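Local structure of allergen Bos d 2 (Bos taurus, 4WFU) at residues I19-D24 with T111-G116; S50-F55 with T67-R72; E15-Y20 with N147-D152. The protein probably carries pheromones, as a secreted odorant-binding lipocalin that is also a major allergen of cow dander. All coordinates share one frame; numbering follows the deposited sequence.

Overall arrangement
All three contacts involve the antiparallel sheet of the lipocalin barrel. Contact 1 (19-24 with 111-116) is the most buried: two neighbouring strands meet through backbone bonds and a run of alanines. Contact 3 (15-20 with 147-152) starts on the same strand, shares Ile-19 and Tyr-20 with contact 1, and touches it where Ile-18 packs on Glu-115; here the turn that follows the last strand is held to the first by one carbonyl, apolar contacts and a water. Contact 2 (50-55 with 67-72) is a hairpin about 18 Å, centre to centre, from either of the others. It is two-sided, apolar residues with one glutamate lining one face and hydroxyls, a valine and a lysine the more exposed other.

Contact 1 (I19-D24 with T111-G116); sequences IYAAAD and TKMTEG
Asp-24 grips Lys-112 where strand 17-23 ends. Its CB leaves the main chain with CG set between the backbone N and the carbonyl carbon (chi1 51°), a turn that brings the carboxylate back over strand 111-116. There OD1 accepts the backbone N of Lys-112 at 3.0 Å, from above the carboxylate plane, and has Thr-111 CG2 as a further neighbour. OD2 rests on the aliphatic chain of Lys-112, 3.5 Å from its CD. The two side chains cross at about a right angle, and the lysine amine goes on to bond the carbonyl of Arg-138. Asp-24 N completes the pair with a bond to Lys-112 O, so the aspartate continues the ladder with its own side chain.

Behind it the strands run antiparallel, Ala-22 and Thr-114 exchanging two backbone bonds. At the far end Ile-19 and Tyr-20 both face Gly-116, a classic beta bulge: Gly-116 O takes Ile-19 N at 2.9 Å and Tyr-20 N only weakly, at 3.4 Å.

Alanine suits the centre because both faces are occupied. Ala-23 CB sits 3.5 Å from Met-113 CB on the face shared with Ala-21 and Glu-115, while Ala-22 lies with Thr-114 beneath helix 125-137, whose Tyr-131 and Asn-135 bond the threonine OG1. Backbone groups are thus matched between the two strands, whereas buried polar side chains look to other parts of the fold: Glu-115 bonds Tyr-39 and Thr-100, which would help a carboxylate be tolerated inside.

Contact 2 (S50-F55 with T67-R72); sequences SLSITF and TEVAKR
Thr-54 and Thr-67 meet hydroxyl to hydroxyl, OG1 to OG1 at 3.0 Å, and either could give the proton. Both threonines hold OG1 beside their own backbone N, which turns the oxygens toward each other across a non-hydrogen-bonded pair; the side chains cross obliquely. Thr-67 CG2 lies 3.3 Å from Ser-52 OG. Further along the same face, Ser-50 CB touches Val-69 CG1 at 3.8 Å, and the extended Lys-71 leads off to the solvent side. Beta-branched threonine and valine suit an extended chain, and the hydroxyls of serine and threonine are compatible with a partly solvent-exposed face.

Beside Glu-68, which shares a face with Leu-51, Ile-53 and Ala-70, the Phe-55 ring comes in; theirs is the nearest side-chain approach there. The phenylalanine CG lies between its backbone N and carbonyl carbon (chi1 62°), swinging the ring back toward strand 67-72. Glu-68 CG arrives at the ring edge, near its plane, 3.5 Å from Phe-55 CE1, and the chain then bends at chi2, leaving the carboxylate plane 68° from that of the ring. Phe-82 holds the ring from outside the hairpin in an edge-to-face stack. Leu-51 CB and Ala-70 CB are loosely apposed, 4.5 Å apart, with Tyr-78 touching both residues.

What keeps these side chains in register is the backbone. Leu-51 and Ala-70 exchange two bonds of 2.8 Å, in the carbonyl plane; Ile-53 and Glu-68 also exchange two, the donors there tilted out of it. Strand 38-45 borders Ile-53 and Thr-54 on the far side.

The chemistry implies a two-faced hairpin of the lipocalin barrel: Leu-51, Ile-53 and Ala-70 supply the apolar part of one face, and Glu-68 offers methylenes to the aromatic ring, its carboxylate the polar exception.

Contact 3 (E15-Y20 with N147-D152); sequences EWRIIY and NLIKTD
Ile-18 overlaps Leu-148, its CD1 3.6 Å from Leu-148 CD2 and its CG2 branch near Leu-148 CB. CG1 stands anti to the backbone N (chi1 -172°), which carries the longer branch over the leucine methyl. Two branched aliphatic residues fit here because both are buried, with Tyr-39 and Leu-117 also on Ile-18 and Tyr-38 on Leu-148.

Next along the chain, Ile-149 lies beside Ile-19, the two pointing the same way with CG2 to CG2 at 3.9 Å. Its CB presses on Ile-18 O at 3.3 Å, and its CD1 reaches the CD of Arg-17, near the edge of the guanidinium, whose NH1 bonds Gly-120 O.

The backbone link is one carbonyl with two donors. Ile-19 O accepts Leu-148 N at 2.8 Å and Ile-149 N at 3.3 Å, both coming from the same face of the carbonyl plane, each tilted nearly 30° out of it. Asn-147 steadies this turn: its OD1 takes Lys-150 N at 2.9 Å, an Asx motif opening the 3-10 turn 149-151. Asn-147 also borders Tyr-20, whose ring meets Asn-147 CA at a slant, through CD1, while ND2 nears CE1, amide and ring planes standing 72° apart.

At the outer end a water accepts from Ile-18 N and donates to Asp-152 OD2, which also salt-bridges Arg-40. This lets the start of strand 17-23 meet a charged side chain too distant for direct contact.

Such an arrangement is typical of the lipocalin fold, where the last short strand, here 145-147, lies beside the first, and the chain then runs on toward a disulfide, here Cys-63 with Cys-154, that ties the C-terminal end to the barrel.

Contact 1 (I19-D24 with T111-G116)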
loop_
_atom_site.group_PDB
_atom_site.type_symbol
_atom_site.label_atom_id
_atom_site.label_comp_id
_atom_site.label_asym_id
_atom_site.label_seq_id
_atom_site.Cartn_x
_atom_site.Cartn_y
_atom_site.Cartn_z
ATOM N N ILE A 19 7.556 3.556 0.105
ATOM C CA ILE A 19 8.205 4.850 0.335
ATOM C C ILE A 19 7.259 5.770 1.101
ATOM O O ILE A 19 7.603 6.279 2.167
ATOM C CB ILE A 19 8.606 5.544 -0.982
ATOM C CG1 ILE A 19 9.311 4.570 -1.924
ATOM C CG2 ILE A 19 9.518 6.749 -0.692
ATOM C CD1 ILE A 19 10.549 3.955 -1.331
ATOM N N TYR A 20 6.060 5.956 0.555
ATOM C CA TYR A 20 5.071 6.871 1.122
ATOM C C TYR A 20 3.720 6.213 1.321
ATOM O O TYR A 20 3.372 5.266 0.616
ATOM C CB TYR A 20 4.844 8.071 0.199
ATOM C CG TYR A 20 6.056 8.962 0.017
ATOM C CD1 TYR A 20 6.483 9.808 1.034
ATOM C CD2 TYR A 20 6.755 8.975 -1.186
ATOM C CE1 TYR A 20 7.605 10.642 0.852
ATOM C CE2 TYR A 20 7.865 9.798 -1.365
ATOM C CZ TYR A 20 8.278 10.624 -0.348
ATOM O OH TYR A 20 9.379 11.439 -0.539
ATOM N N ALA A 21 2.958 6.756 2.265
ATOM C CA ALA A 21 1.528 6.467 2.382
ATOM C C ALA A 21 0.823 7.787 2.679
ATOM O O ALA A 21 1.451 8.739 3.159
ATOM C CB ALA A 21 1.269 5.452 3.488
ATOM N N ALA A 22 -0.470 7.843 2.382
ATOM C CA ALA A 22 -1.281 9.030 2.606
ATOM C C ALA A 22 -2.694 8.581 2.933
ATOM O O ALA A 22 -3.162 7.593 2.386
ATOM C CB ALA A 22 -1.291 9.911 1.364
ATOM N N ALA A 23 -3.372 9.317 3.805
ATOM C CA ALA A 23 -4.717 8.937 4.234
ATOM C C ALA A 23 -5.490 10.157 4.706
ATOM O O ALA A 23 -4.904 11.085 5.263
ATOM C CB ALA A 23 -4.633 7.907 5.353
ATOM N N ASP A 24 -6.807 10.153 4.504
ATOM C CA ASP A 24 -7.624 11.234 5.040
ATOM C C ASP A 24 -7.599 11.208 6.567
ATOM O O ASP A 24 -7.467 12.243 7.213
ATOM C CB ASP A 24 -9.057 11.245 4.467
ATOM C CG ASP A 24 -9.770 9.899 4.565
ATOM O OD1 ASP A 24 -9.248 8.943 5.174
ATOM O OD2 ASP A 24 -10.906 9.811 4.038
ATOM N N THR A 111 -11.671 4.899 6.150
ATOM C CA THR A 111 -10.425 5.594 5.847
ATOM C C THR A 111 -10.077 5.351 4.389
ATOM O O THR A 111 -10.139 4.216 3.914
ATOM C CB THR A 111 -9.269 5.122 6.745
ATOM O OG1 THR A 111 -9.599 5.381 8.116
ATOM C CG2 THR A 111 -7.962 5.859 6.391
ATOM N N LYS A 112 -9.744 6.424 3.678
ATOM C CA LYS A 112 -9.282 6.330 2.305
ATOM C C LYS A 112 -7.786 6.629 2.312
ATOM O O LYS A 112 -7.356 7.628 2.875
ATOM C CB LYS A 112 -9.993 7.358 1.432
ATOM C CG LYS A 112 -11.511 7.286 1.493
ATOM C CD LYS A 112 -12.127 8.576 0.976
ATOM C CE LYS A 112 -11.946 8.721 -0.526
ATOM N NZ LYS A 112 -12.573 9.975 -1.036
ATOM N N MET A 113 -7.001 5.761 1.694
ATOM C CA MET A 113 -5.554 5.929 1.732
ATOM C C MET A 113 -4.874 5.348 0.509
ATOM O O MET A 113 -5.448 4.530 -0.205
ATOM C CB MET A 113 -4.978 5.284 2.992
ATOM C CG MET A 113 -5.011 3.779 2.973
ATOM S SD MET A 113 -4.176 3.018 4.379
ATOM C CE MET A 113 -2.458 3.114 3.885
ATOM N N THR A 114 -3.645 5.803 0.263
ATOM C CA THR A 114 -2.838 5.240 -0.800
ATOM C C THR A 114 -1.480 4.836 -0.264
ATOM O O THR A 114 -1.020 5.319 0.783
ATOM C CB THR A 114 -2.590 6.254 -1.932
ATOM O OG1 THR A 114 -1.892 7.387 -1.397
ATOM C CG2 THR A 114 -3.916 6.705 -2.556
ATOM N N GLU A 115 -0.834 3.954 -1.008
ATOM C CA GLU A 115 0.537 3.568 -0.729
ATOM C C GLU A 115 1.355 3.697 -2.004
ATOM O O GLU A 115 0.928 3.262 -3.068
ATOM C CB GLU A 115 0.584 2.138 -0.210
ATOM C CG GLU A 115 -0.225 1.948 1.051
ATOM C CD GLU A 115 -0.441 0.486 1.396
ATOM O OE1 GLU A 115 -0.823 -0.294 0.500
ATOM O OE2 GLU A 115 -0.199 0.125 2.564
ATOM N N GLY A 116 2.530 4.314 -1.901
ATOM C CA GLY A 116 3.431 4.391 -3.035
ATOM C C GLY A 116 4.620 3.472 -2.829
ATOM O O GLY A 116 5.458 3.717 -1.956
#

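Contact 2 (S50-F55 with T67-R72)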
loop_
_atom_site.group_PDB
_atom_site.type_symbol
_atom_site.label_atom_id
_atom_site.label_comp_id
_atom_site.label_asym_id
_atom_site.label_seq_id
_atom_site.Cartn_x
_atom_site.Cartn_y
_atom_site.Cartn_z
ATOM N N SER A 50 -5.599 -13.657 -6.805
ATOM C CA SER A 50 -5.327 -13.249 -5.434
ATOM C C SER A 50 -3.956 -12.597 -5.391
ATOM O O SER A 50 -3.087 -12.916 -6.201
ATOM C CB SER A 50 -5.336 -14.442 -4.481
ATOM O OG SER A 50 -6.656 -14.922 -4.280
ATOM N N LEU A 51 -3.771 -11.691 -4.440
ATOM C CA LEU A 51 -2.449 -11.131 -4.175
ATOM C C LEU A 51 -2.004 -11.621 -2.809
ATOM O O LEU A 51 -2.725 -11.460 -1.828
ATOM C CB LEU A 51 -2.480 -9.599 -4.186
ATOM C CG LEU A 51 -2.951 -8.898 -5.459
ATOM C CD1 LEU A 51 -2.890 -7.387 -5.299
ATOM C CD2 LEU A 51 -2.127 -9.349 -6.653
ATOM N N SER A 52 -0.829 -12.237 -2.748
ATOM C CA SER A 52 -0.237 -12.625 -1.475
ATOM C C SER A 52 0.772 -11.550 -1.106
ATOM O O SER A 52 1.790 -11.400 -1.778
ATOM C CB SER A 52 0.459 -13.980 -1.596
ATOM O OG SER A 52 0.965 -14.409 -0.341
ATOM N N ILE A 53 0.477 -10.799 -0.050
ATOM C CA ILE A 53 1.275 -9.624 0.294
ATOM C C ILE A 53 2.044 -9.832 1.586
ATOM O O ILE A 53 1.455 -10.049 2.639
ATOM C CB ILE A 53 0.389 -8.380 0.455
ATOM C CG1 ILE A 53 -0.442 -8.153 -0.806
ATOM C CG2 ILE A 53 1.257 -7.146 0.745
ATOM C CD1 ILE A 53 -1.494 -7.078 -0.660
ATOM N N THR A 54 3.365 -9.763 1.496
ATOM C CA THR A 54 4.231 -9.926 2.656
ATOM C C THR A 54 4.715 -8.554 3.118
ATOM O O THR A 54 5.118 -7.730 2.302
ATOM C CB THR A 54 5.411 -10.857 2.310
ATOM O OG1 THR A 54 4.890 -12.146 1.941
ATOM C CG2 THR A 54 6.354 -11.011 3.492
ATOM N N PHE A 55 4.631 -8.294 4.418
ATOM C CA PHE A 55 4.956 -6.971 4.947
ATOM C C PHE A 55 5.190 -7.054 6.442
ATOM O O PHE A 55 4.805 -8.039 7.086
ATOM C CB PHE A 55 3.803 -5.997 4.676
ATOM C CG PHE A 55 2.496 -6.397 5.340
ATOM C CD1 PHE A 55 1.678 -7.370 4.776
ATOM C CD2 PHE A 55 2.090 -5.786 6.518
ATOM C CE1 PHE A 55 0.465 -7.735 5.387
ATOM C CE2 PHE A 55 0.894 -6.140 7.129
ATOM C CZ PHE A 55 0.075 -7.120 6.559
ATOM N N THR A 67 2.067 -12.312 6.222
ATOM C CA THR A 67 1.625 -12.493 4.849
ATOM C C THR A 67 0.102 -12.542 4.837
ATOM O O THR A 67 -0.503 -13.411 5.469
ATOM C CB THR A 67 2.198 -13.774 4.224
ATOM O OG1 THR A 67 3.626 -13.685 4.199
ATOM C CG2 THR A 67 1.683 -13.954 2.801
ATOM N N GLU A 68 -0.514 -11.590 4.144
ATOM C CA GLU A 68 -1.965 -11.551 4.011
ATOM C C GLU A 68 -2.396 -11.709 2.551
ATOM O O GLU A 68 -1.778 -11.153 1.646
ATOM C CB GLU A 68 -2.522 -10.255 4.600
ATOM C CG GLU A 68 -2.143 -10.002 6.056
ATOM C CD GLU A 68 -2.697 -11.043 7.017
ATOM O OE1 GLU A 68 -3.850 -11.472 6.829
ATOM O OE2 GLU A 68 -1.971 -11.439 7.954
ATOM N N VAL A 69 -3.461 -12.472 2.319
ATOM C CA VAL A 69 -3.909 -12.714 0.956
ATOM C C VAL A 69 -5.159 -11.905 0.657
ATOM O O VAL A 69 -6.174 -12.029 1.358
ATOM C CB VAL A 69 -4.229 -14.206 0.718
ATOM C CG1 VAL A 69 -4.576 -14.440 -0.742
ATOM C CG2 VAL A 69 -3.059 -15.065 1.129
ATOM N N ALA A 70 -5.084 -11.088 -0.385
ATOM C CA ALA A 70 -6.218 -10.284 -0.824
ATOM C C ALA A 70 -6.870 -10.957 -2.027
ATOM O O ALA A 70 -6.198 -11.258 -3.013
ATOM C CB ALA A 70 -5.750 -8.882 -1.194
ATOM N N LYS A 71 -8.173 -11.194 -1.942
ATOM C CA LYS A 71 -8.890 -11.886 -3.010
ATOM C C LYS A 71 -9.483 -10.903 -3.998
ATOM O O LYS A 71 -10.036 -9.877 -3.612
ATOM C CB LYS A 71 -10.009 -12.757 -2.425
ATOM C CG LYS A 71 -9.503 -13.911 -1.572
ATOM C CD LYS A 71 -10.662 -14.848 -1.207
ATOM C CE LYS A 71 -10.191 -16.053 -0.409
ATOM N NZ LYS A 71 -11.338 -16.895 0.052
ATOM N N ARG A 72 -9.391 -11.228 -5.282
ATOM C CA ARG A 72 -9.970 -10.371 -6.306
ATOM C C ARG A 72 -11.472 -10.204 -6.100
ATOM O O ARG A 72 -12.187 -11.172 -5.847
ATOM C CB ARG A 72 -9.700 -10.944 -7.701
ATOM C CG ARG A 72 -10.603 -10.382 -8.793
ATOM C CD ARG A 72 -10.127 -10.819 -10.174
ATOM N NE ARG A 72 -8.890 -10.148 -10.554
ATOM C CZ ARG A 72 -7.983 -10.650 -11.384
ATOM N NH1 ARG A 72 -8.154 -11.854 -11.914
ATOM N NH2 ARG A 72 -6.891 -9.947 -11.677
#

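Contact 3 (E15-Y20 with N147-D152)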
loop_
_atom_site.group_PDB
_atom_site.type_symbol
_atom_site.label_atom_id
_atom_site.label_comp_id
_atom_site.label_asym_id
_atom_site.label_seq_id
_atom_site.Cartn_x
_atom_site.Cartn_y
_atom_site.Cartn_z
ATOM N N GLU A 15 9.542 -7.567 -5.375
ATOM C CA GLU A 15 10.014 -7.265 -4.035
ATOM C C GLU A 15 9.897 -5.774 -3.754
ATOM O O GLU A 15 10.890 -5.050 -3.708
ATOM C CB GLU A 15 11.450 -7.751 -3.844
ATOM C CG GLU A 15 11.554 -9.266 -3.771
ATOM C CD GLU A 15 12.984 -9.742 -3.560
ATOM O OE1 GLU A 15 13.907 -8.904 -3.617
ATOM O OE2 GLU A 15 13.183 -10.952 -3.333
ATOM N N TRP A 16 8.663 -5.333 -3.559
ATOM C CA TRP A 16 8.342 -3.931 -3.368
ATOM C C TRP A 16 8.705 -3.441 -1.976
ATOM O O TRP A 16 8.610 -4.183 -1.001
ATOM C CB TRP A 16 6.833 -3.724 -3.573
ATOM C CG TRP A 16 6.335 -4.037 -4.952
ATOM C CD1 TRP A 16 5.653 -5.157 -5.346
ATOM C CD2 TRP A 16 6.462 -3.213 -6.117
ATOM N NE1 TRP A 16 5.353 -5.079 -6.685
ATOM C CE2 TRP A 16 5.842 -3.899 -7.183
ATOM C CE3 TRP A 16 7.050 -1.964 -6.367
ATOM C CZ2 TRP A 16 5.783 -3.375 -8.473
ATOM C CZ3 TRP A 16 6.990 -1.450 -7.642
ATOM C CH2 TRP A 16 6.367 -2.155 -8.684
ATOM N N ARG A 17 9.103 -2.177 -1.884
ATOM C CA ARG A 17 9.237 -1.514 -0.592
ATOM C C ARG A 17 8.312 -0.305 -0.602
ATOM O O ARG A 17 8.044 0.262 -1.658
ATOM C CB ARG A 17 10.694 -1.089 -0.336
ATOM C CG ARG A 17 11.232 -0.028 -1.291
ATOM C CD ARG A 17 12.757 0.073 -1.146
ATOM N NE ARG A 17 13.333 1.304 -1.683
ATOM C CZ ARG A 17 13.721 1.467 -2.944
ATOM N NH1 ARG A 17 13.568 0.483 -3.820
ATOM N NH2 ARG A 17 14.261 2.622 -3.328
ATOM N N ILE A 18 7.818 0.087 0.565
ATOM C CA ILE A 18 6.953 1.255 0.646
ATOM C C ILE A 18 7.765 2.530 0.922
ATOM O O ILE A 18 8.572 2.575 1.845
ATOM C CB ILE A 18 5.824 1.072 1.698
ATOM C CG1 ILE A 18 4.826 2.229 1.607
ATOM C CG2 ILE A 18 6.406 0.937 3.127
ATOM C CD1 ILE A 18 3.397 1.874 2.127
ATOM N N ILE A 19 7.556 3.556 0.105
ATOM C CA ILE A 19 8.205 4.850 0.335
ATOM C C ILE A 19 7.259 5.770 1.101
ATOM O O ILE A 19 7.603 6.279 2.167
ATOM C CB ILE A 19 8.606 5.544 -0.982
ATOM C CG1 ILE A 19 9.311 4.570 -1.924
ATOM C CG2 ILE A 19 9.518 6.749 -0.692
ATOM C CD1 ILE A 19 10.549 3.955 -1.331
ATOM N N TYR A 20 6.060 5.956 0.555
ATOM C CA TYR A 20 5.071 6.871 1.122
ATOM C C TYR A 20 3.720 6.213 1.321
ATOM O O TYR A 20 3.372 5.266 0.616
ATOM C CB TYR A 20 4.844 8.071 0.199
ATOM C CG TYR A 20 6.056 8.962 0.017
ATOM C CD1 TYR A 20 6.483 9.808 1.034
ATOM C CD2 TYR A 20 6.755 8.975 -1.186
ATOM C CE1 TYR A 20 7.605 10.642 0.852
ATOM C CE2 TYR A 20 7.865 9.798 -1.365
ATOM C CZ TYR A 20 8.278 10.624 -0.348
ATOM O OH TYR A 20 9.379 11.439 -0.539
ATOM N N ASN A 147 6.157 9.664 5.198
ATOM C CA ASN A 147 7.281 8.922 4.656
ATOM C C ASN A 147 7.485 7.689 5.521
ATOM O O ASN A 147 7.790 7.813 6.707
ATOM C CB ASN A 147 8.549 9.790 4.647
ATOM C CG ASN A 147 9.767 9.042 4.146
ATOM O OD1 ASN A 147 10.015 7.904 4.533
ATOM N ND2 ASN A 147 10.553 9.693 3.291
ATOM N N LEU A 148 7.307 6.506 4.934
ATOM C CA LEU A 148 7.453 5.258 5.679
ATOM C C LEU A 148 8.838 4.656 5.551
ATOM O O LEU A 148 9.330 4.024 6.486
ATOM C CB LEU A 148 6.411 4.222 5.230
ATOM C CG LEU A 148 5.096 4.248 6.000
ATOM C CD1 LEU A 148 4.470 5.640 5.943
ATOM C CD2 LEU A 148 4.131 3.207 5.419
ATOM N N ILE A 149 9.478 4.840 4.401
ATOM C CA ILE A 149 10.759 4.173 4.176
ATOM C C ILE A 149 11.801 4.593 5.211
ATOM O O ILE A 149 12.629 3.786 5.622
ATOM C CB ILE A 149 11.268 4.350 2.723
ATOM C CG1 ILE A 149 12.452 3.421 2.437
ATOM C CG2 ILE A 149 11.609 5.799 2.437
ATOM C CD1 ILE A 149 12.112 1.949 2.500
ATOM N N LYS A 150 11.729 5.838 5.666
ATOM C CA LYS A 150 12.730 6.354 6.594
ATOM C C LYS A 150 12.632 5.749 7.996
ATOM O O LYS A 150 13.589 5.824 8.761
ATOM C CB LYS A 150 12.696 7.888 6.652
ATOM C CG LYS A 150 11.499 8.461 7.382
ATOM C CD LYS A 150 11.486 9.980 7.269
ATOM C CE LYS A 150 10.328 10.579 8.043
ATOM N NZ LYS A 150 10.328 12.065 7.954
ATOM N N THR A 151 11.488 5.151 8.329
ATOM C CA THR A 151 11.315 4.479 9.617
ATOM C C THR A 151 11.259 2.952 9.475
ATOM O O THR A 151 11.005 2.240 10.445
ATOM C CB THR A 151 10.046 4.953 10.353
ATOM O OG1 THR A 151 8.874 4.579 9.612
ATOM C CG2 THR A 151 10.052 6.457 10.537
ATOM N N ASP A 152 11.512 2.455 8.269
ATOM C CA ASP A 152 11.456 1.017 8.024
ATOM C C ASP A 152 12.778 0.367 8.401
ATOM O O ASP A 152 13.671 0.242 7.565
ATOM C CB ASP A 152 11.139 0.733 6.551
ATOM C CG ASP A 152 10.957 -0.754 6.265
ATOM O OD1 ASP A 152 11.165 -1.573 7.177
ATOM O OD2 ASP A 152 10.642 -1.105 5.113
HETATM O O HOH W 1 8.994 -1.282 2.789
#